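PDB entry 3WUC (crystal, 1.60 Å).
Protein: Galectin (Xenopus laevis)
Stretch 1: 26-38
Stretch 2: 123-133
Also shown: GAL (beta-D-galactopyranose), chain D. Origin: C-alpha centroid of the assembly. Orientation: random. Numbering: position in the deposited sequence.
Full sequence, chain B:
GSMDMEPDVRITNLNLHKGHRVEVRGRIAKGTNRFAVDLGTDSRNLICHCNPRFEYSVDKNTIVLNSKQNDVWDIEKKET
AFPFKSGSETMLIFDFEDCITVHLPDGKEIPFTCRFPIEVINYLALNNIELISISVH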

# COMPACT_ATOMS: atom_id res chain seq x y z
N GLY B 26 -7.40 -9.14 2.28
CA GLY B 26 -7.08 -10.50 2.65
C GLY B 26 -7.52 -11.49 1.64
O GLY B 26 -8.22 -11.14 0.71
N ARG B 27 -7.14 -12.76 1.84
CA ARG B 27 -7.47 -13.82 0.91
C ARG B 27 -8.56 -14.72 1.56
O ARG B 27 -8.32 -15.31 2.63
CB ARG B 27 -6.27 -14.68 0.49
CG ARG B 27 -6.65 -15.76 -0.48
CD ARG B 27 -5.43 -16.53 -1.06
NE ARG B 27 -4.56 -15.62 -1.85
CZ ARG B 27 -4.70 -15.29 -3.15
NH1 ARG B 27 -5.64 -15.82 -3.95
NH2 ARG B 27 -3.84 -14.42 -3.67
N ILE B 28 -9.70 -14.83 0.91
CA ILE B 28 -10.82 -15.58 1.45
C ILE B 28 -10.44 -17.05 1.42
O ILE B 28 -9.88 -17.51 0.39
CB ILE B 28 -12.09 -15.35 0.66
CG1 ILE B 28 -12.48 -13.89 0.69
CG2 ILE B 28 -13.22 -16.23 1.26
CD1 ILE B 28 -13.42 -13.53 -0.42
N ALA B 29 -10.66 -17.77 2.55
CA ALA B 29 -10.41 -19.20 2.52
C ALA B 29 -11.08 -19.96 1.33
O ALA B 29 -12.28 -19.81 1.06
CB ALA B 29 -10.87 -19.75 3.83
N LYS B 30 -10.28 -20.81 0.69
CA LYS B 30 -10.76 -21.57 -0.48
C LYS B 30 -11.86 -22.53 -0.04
O LYS B 30 -11.75 -23.20 0.99
CB LYS B 30 -9.63 -22.36 -1.18
CG LYS B 30 -10.11 -23.25 -2.37
CD LYS B 30 -10.56 -22.45 -3.61
CE LYS B 30 -12.02 -21.92 -3.58
NZ LYS B 30 -13.16 -22.74 -4.15
N GLY B 31 -12.95 -22.48 -0.77
CA GLY B 31 -14.04 -23.45 -0.64
C GLY B 31 -14.92 -23.15 0.56
O GLY B 31 -15.84 -23.89 0.89
N THR B 32 -14.74 -21.98 1.17
CA THR B 32 -15.36 -21.71 2.46
C THR B 32 -16.82 -21.36 2.32
O THR B 32 -17.29 -20.93 1.24
CB THR B 32 -14.65 -20.54 3.16
OG1 THR B 32 -15.02 -20.53 4.54
CG2 THR B 32 -15.04 -19.22 2.52
N ASN B 33 -17.59 -21.59 3.40
CA ASN B 33 -18.99 -21.25 3.33
C ASN B 33 -19.33 -19.77 3.55
O ASN B 33 -20.38 -19.30 3.26
CB ASN B 33 -19.83 -22.18 4.21
CG ASN B 33 -19.48 -22.13 5.67
OD1 ASN B 33 -18.60 -21.37 6.15
ND2 ASN B 33 -20.09 -23.05 6.41
N ARG B 34 -18.42 -19.06 4.25
CA ARG B 34 -18.67 -17.70 4.67
C ARG B 34 -17.36 -17.19 5.28
O ARG B 34 -16.46 -17.98 5.67
CB ARG B 34 -19.81 -17.62 5.69
CG ARG B 34 -19.47 -18.18 7.05
CD ARG B 34 -20.67 -18.04 7.93
NE ARG B 34 -20.47 -18.56 9.27
CZ ARG B 34 -20.74 -17.92 10.38
NH1 ARG B 34 -21.28 -16.70 10.46
NH2 ARG B 34 -20.52 -18.61 11.54
N PHE B 35 -17.26 -15.86 5.32
CA PHE B 35 -16.14 -15.19 6.00
C PHE B 35 -16.61 -13.94 6.66
O PHE B 35 -17.69 -13.40 6.39
CB PHE B 35 -14.96 -14.94 5.04
CG PHE B 35 -15.13 -13.77 4.08
CD1 PHE B 35 -15.81 -13.92 2.92
CD2 PHE B 35 -14.60 -12.55 4.41
CE1 PHE B 35 -15.92 -12.84 2.01
CE2 PHE B 35 -14.74 -11.45 3.58
CZ PHE B 35 -15.41 -11.61 2.40
N ALA B 36 -15.86 -13.37 7.59
CA ALA B 36 -16.29 -12.18 8.26
C ALA B 36 -15.16 -11.28 8.62
O ALA B 36 -14.03 -11.78 8.93
CB ALA B 36 -17.02 -12.52 9.58
N VAL B 37 -15.48 -9.99 8.64
CA VAL B 37 -14.63 -8.95 9.25
C VAL B 37 -15.50 -8.25 10.27
O VAL B 37 -16.63 -7.83 10.02
CB VAL B 37 -14.09 -7.91 8.23
CG1 VAL B 37 -13.21 -6.90 8.98
CG2 VAL B 37 -13.28 -8.57 7.16
N ASP B 38 -15.03 -8.23 11.52
CA ASP B 38 -15.74 -7.72 12.66
C ASP B 38 -15.03 -6.53 13.26
O ASP B 38 -13.78 -6.48 13.39
CB ASP B 38 -15.77 -8.74 13.80
CG ASP B 38 -16.53 -10.00 13.47
OD1 ASP B 38 -17.50 -9.96 12.66
OD2 ASP B 38 -16.17 -11.05 14.05
N TYR B 123 -11.23 -3.12 18.37
CA TYR B 123 -11.15 -4.46 18.02
C TYR B 123 -11.58 -4.70 16.59
O TYR B 123 -12.60 -4.17 16.15
CB TYR B 123 -12.11 -5.30 18.93
CG TYR B 123 -12.25 -6.78 18.65
CD1 TYR B 123 -11.37 -7.75 19.14
CD2 TYR B 123 -13.31 -7.27 17.91
CE1 TYR B 123 -11.53 -9.09 18.91
CE2 TYR B 123 -13.47 -8.61 17.65
CZ TYR B 123 -12.62 -9.55 18.16
OH TYR B 123 -12.80 -10.88 17.86
N LEU B 124 -10.70 -5.43 15.89
CA LEU B 124 -10.96 -5.87 14.51
C LEU B 124 -10.55 -7.30 14.31
O LEU B 124 -9.42 -7.71 14.68
CB LEU B 124 -10.23 -4.94 13.53
CG LEU B 124 -10.55 -5.08 12.02
CD1 LEU B 124 -10.31 -3.75 11.35
CD2 LEU B 124 -9.72 -6.23 11.45
N ALA B 125 -11.47 -8.14 13.80
CA ALA B 125 -11.14 -9.52 13.61
C ALA B 125 -11.47 -10.04 12.25
O ALA B 125 -12.47 -9.52 11.65
CB ALA B 125 -11.91 -10.41 14.63
N LEU B 126 -10.68 -11.01 11.80
CA LEU B 126 -10.88 -11.67 10.54
C LEU B 126 -11.17 -13.11 10.81
O LEU B 126 -10.48 -13.76 11.61
CB LEU B 126 -9.62 -11.61 9.64
CG LEU B 126 -9.54 -10.33 8.74
CD1 LEU B 126 -9.49 -9.04 9.52
CD2 LEU B 126 -8.26 -10.41 7.91
N ASN B 127 -12.18 -13.68 10.14
CA ASN B 127 -12.57 -15.06 10.28
C ASN B 127 -12.75 -15.61 8.85
O ASN B 127 -13.48 -15.03 7.99
CB ASN B 127 -13.87 -15.19 11.11
CG ASN B 127 -13.68 -14.79 12.60
OD1 ASN B 127 -12.70 -15.12 13.20
ND2 ASN B 127 -14.61 -14.11 13.16
N ASN B 128 -12.10 -16.76 8.60
CA ASN B 128 -12.07 -17.42 7.28
C ASN B 128 -11.52 -16.49 6.16
O ASN B 128 -11.86 -16.64 4.98
CB ASN B 128 -13.51 -17.88 6.97
CG ASN B 128 -13.80 -19.28 7.49
OD1 ASN B 128 -12.93 -19.89 8.12
ND2 ASN B 128 -14.98 -19.82 7.20
N ILE B 129 -10.63 -15.62 6.53
CA ILE B 129 -9.91 -14.79 5.56
C ILE B 129 -8.56 -14.48 6.13
O ILE B 129 -8.39 -14.12 7.32
CB ILE B 129 -10.79 -13.54 5.26
CG1 ILE B 129 -9.98 -12.60 4.34
CG2 ILE B 129 -11.18 -12.77 6.50
CD1 ILE B 129 -10.72 -11.38 3.81
N GLU B 130 -7.52 -14.63 5.32
CA GLU B 130 -6.16 -14.53 5.70
C GLU B 130 -5.67 -13.12 5.48
O GLU B 130 -5.84 -12.62 4.36
CB GLU B 130 -5.35 -15.53 4.90
CG GLU B 130 -3.87 -15.45 4.87
CD GLU B 130 -3.29 -16.62 4.02
OE1 GLU B 130 -4.01 -17.24 3.14
OE2 GLU B 130 -2.11 -16.91 4.23
N LEU B 131 -5.10 -12.47 6.46
CA LEU B 131 -4.65 -11.09 6.31
C LEU B 131 -3.65 -10.89 5.20
O LEU B 131 -2.67 -11.62 5.12
CB LEU B 131 -4.00 -10.61 7.61
CG LEU B 131 -3.61 -9.12 7.63
CD1 LEU B 131 -4.77 -8.16 7.50
CD2 LEU B 131 -2.77 -8.90 8.91
N ILE B 132 -3.88 -9.86 4.35
CA ILE B 132 -2.85 -9.34 3.46
C ILE B 132 -2.38 -8.00 4.00
O ILE B 132 -1.15 -7.79 4.11
CB ILE B 132 -3.33 -9.25 2.01
CG1 ILE B 132 -3.54 -10.64 1.45
CG2 ILE B 132 -2.34 -8.47 1.16
CD1 ILE B 132 -4.34 -10.61 0.17
N SER B 133 -3.28 -7.06 4.32
CA SER B 133 -2.87 -5.79 4.86
C SER B 133 -4.05 -5.13 5.55
O SER B 133 -5.22 -5.40 5.21
CB SER B 133 -2.25 -4.86 3.84
OG SER B 133 -3.24 -4.52 2.84
C1 GAL D . -25.43 -16.47 13.25
C2 GAL D . -24.05 -17.02 13.04
C3 GAL D . -23.00 -16.09 13.59
C4 GAL D . -23.24 -14.69 13.04
C5 GAL D . -24.70 -14.29 13.31
C6 GAL D . -24.98 -12.91 12.74
O2 GAL D . -23.98 -18.26 13.79
O3 GAL D . -21.71 -16.59 13.41
O4 GAL D . -22.88 -14.63 11.64
O5 GAL D . -25.55 -15.21 12.65
O6 GAL D . -26.34 -12.53 12.89
O HOH W 1 -6.91 -17.83 2.38
O HOH W 2 -16.26 -22.36 8.17
O HOH W 3 -14.97 -11.77 16.37

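Stretches 26-38 and 123-133 pair as antiparallel strands in two places, burying 850 Å² between them. Asn-128, Ile-129 and Asp-38 are covered most.

Asn-128 sits where strand 123-127 gives way to strand 129-133. Its phi/psi of 57/32 is left-handed, a conformation asparagine tolerates well. Its CB points toward the loop of the first stretch. There Asn-128 ND2 donates to Arg-34 O at 2.8 Å, while Asn-128 O accepts from Ala-29 N at 2.9 Å. One residue thus ties the start of the loop to a point near its end. The loop includes a type II turn from Ala-29 to Thr-32. Gly-31 has positive phi in that turn, as suits glycine. The loop also carries Arg-34, whose NH1 and NH2 each donate to O3 of the galactose at 3.0 Å.

Ile-129 is buried. Its CG2 lies 4.0 Å from Phe-35 CD2, and its CD1 lies 4.4 Å from Ile-28 CG1. An apolar branched side chain suits this buried site beside Phe-35 and Ile-28. Gly-26 C lies 3.8 Å from Ile-129 CG1. A CB on Gly-26 would clash with that CG1 and with Glu-130 O. Next to it, Arg-27 N donates to Glu-130 O at 2.8 Å, and Glu-130 N donates to Arg-27 O at 2.9 Å. A water donates to Arg-27 O and Glu-130 OE1, joining these two exposed residues.

Asp-38 belongs to the other strand pair. Its N donates to Ala-125 O, and Ala-125 N donates to Asp-38 O, both at 2.9 Å. The small Ala-125 side chain shares a sheet face with Asp-38, the two CB atoms 4.3 Å apart. A water donates to Asp-38 OD2 at 2.7 Å and lies 2.8 Å from Tyr-123 OH. OD1 is bonded elsewhere in the structure. Ala-36 and Asn-127 repeat the reciprocal backbone pairing. Between these pairs, Val-37 CG1 meets Leu-126 CD1 at 4.3 Å on the opposite face.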